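Local coordinates for putative diflavin flavoprotein A 3 (Synechocystis sp., PDB 6H0C), which probably carries electrons from NADH to oxygen, reducing it to water; this chain is its flavodiiron core, without the flavin reductase domain, at residues 84-93 against 110-121; 196-207 against 244-252. All coordinates share one frame; numbering follows the deposited sequence.

Contact 1 of 2, residues 84-93 against 110-121; sequences VNANRAHTLK and AAQNLEKLLADA
The side-chain amide of Asn-113 has Val-84 CG1 over one face, displaced toward ND2. Beyond ND2, nearly in line with the CG-ND2 bond, is Val-84 O at 3.1 Å; it falls between the two N-H directions, so no hydrogen bond forms. A second flat group, the peptide between Asn-85 and Ala-86, is covered on one face by Leu-117 CD1, directly above Asn-85 C at 3.3 Å. From there CD1 also touches Val-84 CG1 (3.7 Å), while CD2, the other branch of Leu-117, rests on Ala-86 CB. With CG1 of Val-84 anti to the backbone N (chi1 169°), its two methyls part: CG1 turns to the leucines, and CG2 meets Ala-110 CB at 3.8 Å. Farther along, Leu-92 and Leu-114 cross at about a right angle through their CD1 atoms, and Lys-93 lays its aliphatic chain alongside Leu-118 CD2, CG at a tight 3.4 Å. Asn-85 is the N-cap of the first helix, its OD1 accepting from Arg-88 N in a nearly straight bond. This segment probably corresponds to one that supplies iron ligands in canonical flavodiiron proteins; here Asn-85 and Arg-88 hold a citrate, probably from the crystallisation liquor. The two helix segments cross at -67° within the metallo-beta-lactamase-like domain. Helix 86-98 links parallel strands 78-80 and 103-106 in a beta-alpha-beta crossover, and helix 108-117 rests Leu-114 on Ile-104 of strand 103-106 and Ala-111 on strand 127-129.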
loop_
_atom_site.group_PDB
_atom_site.type_symbol
_atom_site.label_atom_id
_atom_site.label_comp_id
_atom_site.label_asym_id
_atom_site.label_seq_id
_atom_site.Cartn_x
_atom_site.Cartn_y
_atom_site.Cartn_z
ATOM N N VAL A 84 4.849 6.280 -3.009
ATOM C CA VAL A 84 5.798 7.094 -2.258
ATOM C C VAL A 84 5.534 7.024 -0.764
ATOM O O VAL A 84 4.383 7.006 -0.327
ATOM C CB VAL A 84 5.740 8.579 -2.708
ATOM C CG1 VAL A 84 6.507 9.470 -1.758
ATOM C CG2 VAL A 84 6.281 8.730 -4.109
ATOM N N ASN A 85 6.616 6.977 0.010
ATOM C CA ASN A 85 6.564 7.159 1.454
ATOM C C ASN A 85 7.953 7.523 1.984
ATOM O O ASN A 85 8.920 7.559 1.221
ATOM C CB ASN A 85 6.020 5.909 2.154
ATOM C CG ASN A 85 6.766 4.646 1.772
ATOM O OD1 ASN A 85 7.985 4.548 1.945
ATOM N ND2 ASN A 85 6.028 3.657 1.269
ATOM N N ALA A 86 8.050 7.790 3.284
ATOM C CA ALA A 86 9.299 8.252 3.891
ATOM C C ALA A 86 10.428 7.246 3.726
ATOM O O ALA A 86 11.590 7.613 3.563
ATOM C CB ALA A 86 9.082 8.553 5.373
ATOM N N ASN A 87 10.067 5.972 3.773
ATOM C CA ASN A 87 11.030 4.891 3.651
ATOM C C ASN A 87 11.680 4.907 2.258
ATOM O O ASN A 87 12.904 4.920 2.130
ATOM C CB ASN A 87 10.335 3.549 3.938
ATOM C CG ASN A 87 11.315 2.413 4.186
ATOM O OD1 ASN A 87 12.016 1.971 3.276
ATOM N ND2 ASN A 87 11.347 1.918 5.419
ATOM N N ARG A 88 10.852 4.922 1.217
ATOM C CA ARG A 88 11.346 5.039 -0.147
ATOM C C ARG A 88 12.062 6.378 -0.372
ATOM O O ARG A 88 13.045 6.461 -1.115
ATOM C CB ARG A 88 10.196 4.893 -1.152
ATOM C CG ARG A 88 9.481 3.540 -1.137
ATOM C CD ARG A 88 10.279 2.454 -1.831
ATOM N NE ARG A 88 9.621 1.150 -1.718
ATOM C CZ ARG A 88 9.645 0.216 -2.667
ATOM N NH1 ARG A 88 10.293 0.438 -3.807
ATOM N NH2 ARG A 88 9.017 -0.936 -2.477
ATOM N N ALA A 89 11.552 7.433 0.256
ATOM C CA ALA A 89 12.117 8.767 0.062
ATOM C C ALA A 89 13.564 8.814 0.540
ATOM O O ALA A 89 14.381 9.570 0.007
ATOM C CB ALA A 89 11.284 9.811 0.782
ATOM N N HIS A 90 13.878 7.986 1.531
ATOM C CA HIS A 90 15.232 7.902 2.061
ATOM C C HIS A 90 16.238 7.506 0.975
ATOM O O HIS A 90 17.276 8.154 0.808
ATOM C CB HIS A 90 15.271 6.906 3.212
ATOM C CG HIS A 90 16.624 6.743 3.819
ATOM N ND1 HIS A 90 17.507 5.763 3.417
ATOM C CD2 HIS A 90 17.250 7.438 4.799
ATOM C CE1 HIS A 90 18.613 5.856 4.130
ATOM N NE2 HIS A 90 18.488 6.870 4.968
ATOM N N THR A 91 15.921 6.442 0.236
ATOM C CA THR A 91 16.741 6.003 -0.888
ATOM C C THR A 91 16.807 7.061 -1.980
ATOM O O THR A 91 17.859 7.278 -2.595
ATOM C CB THR A 91 16.200 4.707 -1.507
ATOM O OG1 THR A 91 16.088 3.704 -0.492
ATOM C CG2 THR A 91 17.124 4.223 -2.620
ATOM N N LEU A 92 15.673 7.708 -2.227
ATOM C CA LEU A 92 15.607 8.755 -3.240
ATOM C C LEU A 92 16.593 9.882 -2.973
ATOM O O LEU A 92 17.214 10.377 -3.909
ATOM C CB LEU A 92 14.200 9.334 -3.335
ATOM C CG LEU A 92 13.225 8.528 -4.172
ATOM C CD1 LEU A 92 11.865 9.201 -4.133
ATOM C CD2 LEU A 92 13.747 8.395 -5.599
ATOM N N LYS A 93 16.722 10.294 -1.712
ATOM C CA LYS A 93 17.646 11.377 -1.353
ATOM C C LYS A 93 19.059 11.078 -1.846
ATOM O O LYS A 93 19.735 11.945 -2.400
ATOM C CB LYS A 93 17.678 11.611 0.160
ATOM C CG LYS A 93 16.445 12.277 0.758
ATOM C CD LYS A 93 16.557 12.348 2.290
ATOM C CE LYS A 93 15.197 12.203 2.980
ATOM N NZ LYS A 93 15.307 12.038 4.463
ATOM N N ALA A 110 1.225 11.559 -4.975
ATOM C CA ALA A 110 2.609 11.216 -4.663
ATOM C C ALA A 110 3.485 12.466 -4.659
ATOM O O ALA A 110 4.350 12.623 -3.802
ATOM C CB ALA A 110 3.148 10.182 -5.655
ATOM N N ALA A 111 3.256 13.355 -5.620
ATOM C CA ALA A 111 4.006 14.603 -5.698
ATOM C C ALA A 111 3.806 15.446 -4.438
ATOM O O ALA A 111 4.769 15.979 -3.876
ATOM C CB ALA A 111 3.597 15.391 -6.934
ATOM N N GLN A 112 2.555 15.562 -3.996
ATOM C CA GLN A 112 2.241 16.293 -2.771
ATOM C C GLN A 112 2.942 15.674 -1.565
ATOM O O GLN A 112 3.514 16.380 -0.732
ATOM C CB GLN A 112 0.733 16.326 -2.545
ATOM C CG GLN A 112 -0.015 17.095 -3.605
ATOM C CD GLN A 112 -1.495 16.797 -3.610
ATOM O OE1 GLN A 112 -1.966 15.910 -2.902
ATOM N NE2 GLN A 112 -2.239 17.537 -4.421
ATOM N N ASN A 113 2.896 14.346 -1.485
ATOM C CA ASN A 113 3.574 13.598 -0.431
ATOM C C ASN A 113 5.088 13.868 -0.437
ATOM O O ASN A 113 5.680 14.268 0.579
ATOM C CB ASN A 113 3.281 12.102 -0.603
ATOM C CG ASN A 113 3.693 11.276 0.598
ATOM O OD1 ASN A 113 4.060 11.818 1.646
ATOM N ND2 ASN A 113 3.623 9.953 0.457
ATOM N N LEU A 114 5.692 13.675 -1.606
ATOM C CA LEU A 114 7.132 13.813 -1.794
ATOM C C LEU A 114 7.636 15.217 -1.456
ATOM O O LEU A 114 8.738 15.381 -0.933
ATOM C CB LEU A 114 7.488 13.459 -3.236
ATOM C CG LEU A 114 8.922 13.056 -3.567
ATOM C CD1 LEU A 114 9.357 11.886 -2.715
ATOM C CD2 LEU A 114 9.027 12.715 -5.045
ATOM N N GLU A 115 6.829 16.228 -1.755
ATOM C CA GLU A 115 7.202 17.605 -1.453
ATOM C C GLU A 115 7.328 17.797 0.054
ATOM O O GLU A 115 8.261 18.436 0.528
ATOM C CB GLU A 115 6.189 18.589 -2.052
ATOM C CG GLU A 115 6.248 18.664 -3.589
ATOM C CD GLU A 115 5.146 19.522 -4.207
ATOM O OE1 GLU A 115 4.957 19.434 -5.443
ATOM O OE2 GLU A 115 4.474 20.277 -3.466
ATOM N N LYS A 116 6.408 17.225 0.817
ATOM C CA LYS A 116 6.540 17.279 2.267
ATOM C C LYS A 116 7.733 16.433 2.705
ATOM O O LYS A 116 8.608 16.929 3.402
ATOM C CB LYS A 116 5.252 16.817 2.958
ATOM C CG LYS A 116 4.060 17.739 2.686
ATOM C CD LYS A 116 2.865 17.423 3.577
ATOM C CE LYS A 116 2.299 16.034 3.305
ATOM N NZ LYS A 116 1.576 15.947 2.001
ATOM N N LEU A 117 7.782 15.175 2.264
ATOM C CA LEU A 117 8.846 14.243 2.655
ATOM C C LEU A 117 10.260 14.759 2.402
ATOM O O LEU A 117 11.166 14.482 3.180
ATOM C CB LEU A 117 8.677 12.913 1.926
ATOM C CG LEU A 117 7.477 12.071 2.343
ATOM C CD1 LEU A 117 7.429 10.759 1.565
ATOM C CD2 LEU A 117 7.550 11.811 3.831
ATOM N N LEU A 118 10.455 15.491 1.314
ATOM C CA LEU A 118 11.779 16.004 0.971
ATOM C C LEU A 118 11.902 17.491 1.252
ATOM O O LEU A 118 12.836 18.142 0.770
ATOM C CB LEU A 118 12.094 15.745 -0.501
ATOM C CG LEU A 118 12.361 14.293 -0.869
ATOM C CD1 LEU A 118 12.657 14.202 -2.348
ATOM C CD2 LEU A 118 13.514 13.739 -0.040
ATOM N N ALA A 119 10.949 18.019 2.018
ATOM C CA ALA A 119 10.883 19.449 2.321
ATOM C C ALA A 119 12.234 20.024 2.751
ATOM O O ALA A 119 12.698 21.026 2.197
ATOM C CB ALA A 119 9.843 19.708 3.402
ATOM N N ASP A 120 12.863 19.375 3.728
ATOM C CA ASP A 120 14.112 19.869 4.299
ATOM C C ASP A 120 15.337 19.237 3.659
ATOM O O ASP A 120 16.463 19.529 4.051
ATOM C CB ASP A 120 14.151 19.622 5.808
ATOM C CG ASP A 120 13.195 20.512 6.567
ATOM O OD1 ASP A 120 12.801 21.566 6.020
ATOM O OD2 ASP A 120 12.842 20.156 7.713
ATOM N N ALA A 121 15.130 18.361 2.686
ATOM C CA ALA A 121 16.266 17.779 1.990
ATOM C C ALA A 121 16.801 18.809 1.009
ATOM O O ALA A 121 16.120 19.789 0.689
ATOM C CB ALA A 121 15.878 16.494 1.278
#

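Contact 2 of 2, residues 196-207 against 244-252; sequences RYYFDCLLAPAA and YQQWLSEQQ
Phe-199 is a knob in a hole formed by Tyr-244, Trp-247, Leu-248 and Gln-251, joining helix 189-202 of the metallo-beta-lactamase-like domain to helix 237-253, which leads into the flavodoxin-like domain. CG of Phe-199 is anti to the backbone N (chi1 178°), sending the ring between its aromatic neighbours. Its edge points at the face of Tyr-244 in a T-shaped pair, centroids 5.1 Å apart, with CD2 over the tyrosine's centre. The six-membered ring of Trp-247 turns an edge to the face of Phe-199, and Trp-247 CB makes a CH-pi contact on that same face; Leu-203 CB covers the opposite one. Arg-196 lies across Trp-247: CD sits 3.5 Å from the six-membered ring centroid, and the guanidinium stacks over the five-membered ring, planes 27° apart, as a cation-pi pair. NE and NH2 both grip Asp-200 OD1 side-on, which holds the group flat, and NH2 forms a long salt bridge to Glu-250 OE2 (3.5 Å). Leu-203 CD1 meets Tyr-244 CE2, while Ala-207 CB packs on Gln-251 CB and Gln-252 CG. A water links the turn after helix 189-202 to helix 237-253, 2.7 Å from Ala-204 O and 2.8 Å from Gln-251 OE1.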
loop_
_atom_site.group_PDB
_atom_site.type_symbol
_atom_site.label_atom_id
_atom_site.label_comp_id
_atom_site.label_asym_id
_atom_site.label_seq_id
_atom_site.Cartn_x
_atom_site.Cartn_y
_atom_site.Cartn_z
ATOM N N ARG A 196 -2.664 -15.036 -2.429
ATOM C CA ARG A 196 -3.929 -14.825 -1.730
ATOM C C ARG A 196 -3.716 -14.038 -0.431
ATOM O O ARG A 196 -4.485 -13.135 -0.113
ATOM C CB ARG A 196 -4.616 -16.166 -1.434
ATOM C CG ARG A 196 -5.916 -16.062 -0.632
ATOM C CD ARG A 196 -7.031 -15.496 -1.478
ATOM N NE ARG A 196 -8.019 -14.768 -0.684
ATOM C CZ ARG A 196 -9.251 -15.198 -0.437
ATOM N NH1 ARG A 196 -9.659 -16.362 -0.925
ATOM N NH2 ARG A 196 -10.076 -14.460 0.295
ATOM N N TYR A 197 -2.677 -14.388 0.319
ATOM C CA TYR A 197 -2.394 -13.721 1.579
ATOM C C TYR A 197 -2.061 -12.253 1.318
ATOM O O TYR A 197 -2.478 -11.353 2.056
ATOM C CB TYR A 197 -1.241 -14.419 2.305
ATOM C CG TYR A 197 -0.984 -13.878 3.688
ATOM C CD1 TYR A 197 -1.884 -14.115 4.723
ATOM C CD2 TYR A 197 0.148 -13.115 3.965
ATOM C CE1 TYR A 197 -1.659 -13.611 5.998
ATOM C CE2 TYR A 197 0.380 -12.613 5.230
ATOM C CZ TYR A 197 -0.523 -12.864 6.245
ATOM O OH TYR A 197 -0.297 -12.367 7.510
ATOM N N TYR A 198 -1.313 -12.025 0.245
ATOM C CA TYR A 198 -0.965 -10.685 -0.191
ATOM C C TYR A 198 -2.238 -9.896 -0.495
ATOM O O TYR A 198 -2.425 -8.782 0.009
ATOM C CB TYR A 198 -0.047 -10.750 -1.417
ATOM C CG TYR A 198 0.492 -9.413 -1.892
ATOM C CD1 TYR A 198 -0.253 -8.599 -2.748
ATOM C CD2 TYR A 198 1.756 -8.971 -1.502
ATOM C CE1 TYR A 198 0.241 -7.384 -3.196
ATOM C CE2 TYR A 198 2.266 -7.754 -1.949
ATOM C CZ TYR A 198 1.508 -6.967 -2.800
ATOM O OH TYR A 198 2.014 -5.760 -3.242
ATOM N N PHE A 199 -3.123 -10.471 -1.302
ATOM C CA PHE A 199 -4.395 -9.811 -1.589
ATOM C C PHE A 199 -5.173 -9.488 -0.313
ATOM O O PHE A 199 -5.632 -8.364 -0.121
ATOM C CB PHE A 199 -5.264 -10.668 -2.506
ATOM C CG PHE A 199 -6.613 -10.061 -2.788
ATOM C CD1 PHE A 199 -7.674 -10.259 -1.918
ATOM C CD2 PHE A 199 -6.810 -9.273 -3.911
ATOM C CE1 PHE A 199 -8.916 -9.695 -2.169
ATOM C CE2 PHE A 199 -8.053 -8.709 -4.173
ATOM C CZ PHE A 199 -9.108 -8.920 -3.301
ATOM N N ASP A 200 -5.324 -10.488 0.546
ATOM C CA ASP A 200 -6.092 -10.351 1.775
ATOM C C ASP A 200 -5.567 -9.256 2.692
ATOM O O ASP A 200 -6.345 -8.495 3.266
ATOM C CB ASP A 200 -6.110 -11.672 2.535
ATOM C CG ASP A 200 -6.955 -12.732 1.843
ATOM O OD1 ASP A 200 -7.724 -12.380 0.914
ATOM O OD2 ASP A 200 -6.851 -13.912 2.245
ATOM N N CYS A 201 -4.252 -9.174 2.838
ATOM C CA CYS A 201 -3.674 -8.186 3.742
ATOM C C CYS A 201 -3.676 -6.776 3.167
ATOM O O CYS A 201 -3.967 -5.813 3.881
ATOM C CB CYS A 201 -2.245 -8.583 4.114
ATOM S SG CYS A 201 -2.147 -10.055 5.150
ATOM N N LEU A 202 -3.346 -6.657 1.882
ATOM C CA LEU A 202 -3.105 -5.356 1.258
ATOM C C LEU A 202 -4.290 -4.773 0.494
ATOM O O LEU A 202 -4.432 -3.554 0.408
ATOM C CB LEU A 202 -1.910 -5.442 0.296
ATOM C CG LEU A 202 -0.520 -5.177 0.885
ATOM C CD1 LEU A 202 -0.034 -6.330 1.736
ATOM C CD2 LEU A 202 0.476 -4.868 -0.221
ATOM N N LEU A 203 -5.126 -5.629 -0.085
ATOM C CA LEU A 203 -6.078 -5.149 -1.089
ATOM C C LEU A 203 -7.550 -5.306 -0.692
ATOM O O LEU A 203 -8.396 -4.512 -1.114
ATOM C CB LEU A 203 -5.813 -5.859 -2.429
ATOM C CG LEU A 203 -4.376 -5.706 -2.949
ATOM C CD1 LEU A 203 -4.174 -6.448 -4.264
ATOM C CD2 LEU A 203 -4.000 -4.219 -3.076
ATOM N N ALA A 204 -7.851 -6.321 0.117
ATOM C CA ALA A 204 -9.223 -6.571 0.550
ATOM C C ALA A 204 -9.867 -5.355 1.229
ATOM O O ALA A 204 -11.050 -5.086 1.015
ATOM C CB ALA A 204 -9.266 -7.778 1.476
ATOM N N PRO A 205 -9.102 -4.607 2.050
ATOM C CA PRO A 205 -9.697 -3.423 2.696
ATOM C C PRO A 205 -9.914 -2.280 1.721
ATOM O O PRO A 205 -10.477 -1.256 2.098
ATOM C CB PRO A 205 -8.659 -3.030 3.751
ATOM C CG PRO A 205 -7.818 -4.268 3.953
ATOM C CD PRO A 205 -7.760 -4.901 2.585
ATOM N N ALA A 206 -9.462 -2.456 0.481
ATOM C CA ALA A 206 -9.625 -1.445 -0.560
ATOM C C ALA A 206 -10.329 -2.030 -1.789
ATOM O O ALA A 206 -10.017 -1.663 -2.926
ATOM C CB ALA A 206 -8.266 -0.869 -0.952
ATOM N N ALA A 207 -11.286 -2.924 -1.553
ATOM C CA ALA A 207 -11.879 -3.727 -2.621
ATOM C C ALA A 207 -12.456 -2.895 -3.774
ATOM O O ALA A 207 -12.279 -3.232 -4.945
ATOM C CB ALA A 207 -12.953 -4.629 -2.043
ATOM N N TYR A 244 -8.182 -12.444 -8.655
ATOM C CA TYR A 244 -8.418 -11.116 -8.091
ATOM C C TYR A 244 -9.877 -10.688 -8.284
ATOM O O TYR A 244 -10.517 -10.174 -7.360
ATOM C CB TYR A 244 -7.491 -10.083 -8.730
ATOM C CG TYR A 244 -6.217 -9.793 -7.972
ATOM C CD1 TYR A 244 -5.445 -10.821 -7.433
ATOM C CD2 TYR A 244 -5.763 -8.480 -7.828
ATOM C CE1 TYR A 244 -4.265 -10.546 -6.756
ATOM C CE2 TYR A 244 -4.595 -8.193 -7.156
ATOM C CZ TYR A 244 -3.848 -9.223 -6.619
ATOM O OH TYR A 244 -2.673 -8.921 -5.948
ATOM N N GLN A 245 -10.403 -10.904 -9.487
ATOM C CA GLN A 245 -11.785 -10.540 -9.774
ATOM C C GLN A 245 -12.746 -11.283 -8.855
ATOM O O GLN A 245 -13.683 -10.690 -8.318
ATOM C CB GLN A 245 -12.137 -10.820 -11.240
ATOM C CG GLN A 245 -11.589 -9.794 -12.216
ATOM C CD GLN A 245 -11.859 -8.349 -11.777
ATOM O OE1 GLN A 245 -12.741 -8.080 -10.955
ATOM N NE2 GLN A 245 -11.092 -7.414 -12.331
ATOM N N GLN A 246 -12.504 -12.577 -8.670
ATOM C CA GLN A 246 -13.348 -13.397 -7.808
ATOM C C GLN A 246 -13.235 -12.960 -6.342
ATOM O O GLN A 246 -14.249 -12.795 -5.648
ATOM C CB GLN A 246 -12.979 -14.868 -7.952
ATOM C CG GLN A 246 -13.776 -15.781 -7.054
ATOM C CD GLN A 246 -13.119 -17.135 -6.895
ATOM O OE1 GLN A 246 -12.326 -17.556 -7.739
ATOM N NE2 GLN A 246 -13.431 -17.820 -5.799
ATOM N N TRP A 247 -12.003 -12.761 -5.879
ATOM C CA TRP A 247 -11.777 -12.314 -4.507
ATOM C C TRP A 247 -12.402 -10.941 -4.238
ATOM O O TRP A 247 -13.007 -10.724 -3.191
ATOM C CB TRP A 247 -10.278 -12.276 -4.199
ATOM C CG TRP A 247 -9.633 -13.596 -4.352
ATOM C CD1 TRP A 247 -10.247 -14.808 -4.335
ATOM C CD2 TRP A 247 -8.243 -13.848 -4.567
ATOM N NE1 TRP A 247 -9.324 -15.807 -4.517
ATOM C CE2 TRP A 247 -8.082 -15.242 -4.665
ATOM C CE3 TRP A 247 -7.111 -13.027 -4.685
ATOM C CZ2 TRP A 247 -6.841 -15.840 -4.868
ATOM C CZ3 TRP A 247 -5.872 -13.622 -4.889
ATOM C CH2 TRP A 247 -5.749 -15.014 -4.981
ATOM N N LEU A 248 -12.243 -10.017 -5.180
ATOM C CA LEU A 248 -12.864 -8.704 -5.063
ATOM C C LEU A 248 -14.387 -8.833 -4.987
ATOM O O LEU A 248 -15.055 -8.169 -4.184
ATOM C CB LEU A 248 -12.463 -7.824 -6.241
ATOM C CG LEU A 248 -11.004 -7.378 -6.250
ATOM C CD1 LEU A 248 -10.583 -6.869 -7.633
ATOM C CD2 LEU A 248 -10.801 -6.306 -5.195
ATOM N N SER A 249 -14.930 -9.705 -5.826
ATOM C CA SER A 249 -16.355 -9.959 -5.826
ATOM C C SER A 249 -16.812 -10.473 -4.476
ATOM O O SER A 249 -17.842 -10.039 -3.971
ATOM C CB SER A 249 -16.724 -10.958 -6.919
ATOM O OG SER A 249 -16.422 -10.430 -8.199
ATOM N N GLU A 250 -16.058 -11.389 -3.875
ATOM C CA GLU A 250 -16.546 -11.957 -2.624
ATOM C C GLU A 250 -16.424 -10.970 -1.474
ATOM O O GLU A 250 -17.248 -10.990 -0.567
ATOM C CB GLU A 250 -15.849 -13.269 -2.277
ATOM C CG GLU A 250 -14.376 -13.349 -2.513
ATOM C CD GLU A 250 -13.874 -14.780 -2.351
ATOM O OE1 GLU A 250 -14.304 -15.654 -3.144
ATOM O OE2 GLU A 250 -13.076 -15.026 -1.417
ATOM N N GLN A 251 -15.429 -10.087 -1.522
ATOM C CA GLN A 251 -15.293 -9.069 -0.487
ATOM C C GLN A 251 -16.497 -8.133 -0.487
ATOM O O GLN A 251 -17.088 -7.861 0.555
ATOM C CB GLN A 251 -14.003 -8.265 -0.671
ATOM C CG GLN A 251 -12.731 -9.023 -0.269
ATOM C CD GLN A 251 -12.757 -9.500 1.174
ATOM O OE1 GLN A 251 -13.098 -8.751 2.085
ATOM N NE2 GLN A 251 -12.407 -10.759 1.386
ATOM N N GLN A 252 -16.869 -7.642 -1.658
ATOM C CA GLN A 252 -17.933 -6.653 -1.730
ATOM C C GLN A 252 -19.297 -7.306 -1.541
ATOM O O GLN A 252 -20.300 -6.629 -1.340
ATOM C CB GLN A 252 -17.847 -5.898 -3.052
ATOM C CG GLN A 252 -16.557 -5.090 -3.141
ATOM C CD GLN A 252 -16.356 -4.412 -4.480
ATOM O OE1 GLN A 252 -15.969 -5.046 -5.462
ATOM N NE2 GLN A 252 -16.606 -3.112 -4.521
HETATM O O HOH W 1 -13.312 -5.938 2.299
#

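From the N terminus, the chain builds the first strands of the seven-stranded mixed sheet before contact 1 opens at residue 84. Its loop of 16 residues carries the rest of helix 86-98 and strand 103-106, so two helices neighbouring in sequence are clasped beside that sheet. Contact 2 follows in series, neither nesting in contact 1 nor crossing it: its 36 intervening residues hold the rest of helix 207-217, strand 224-227 and the start of helix 237-253, closing helix 189-202 against the helix that leads to strand 257-262 of the flavodoxin-like domain. The centres of contacts 1 and 2 are about 29 Å apart, on opposite sides of the chain's centre, and the nearest atoms of the two contacts about 9 Å apart.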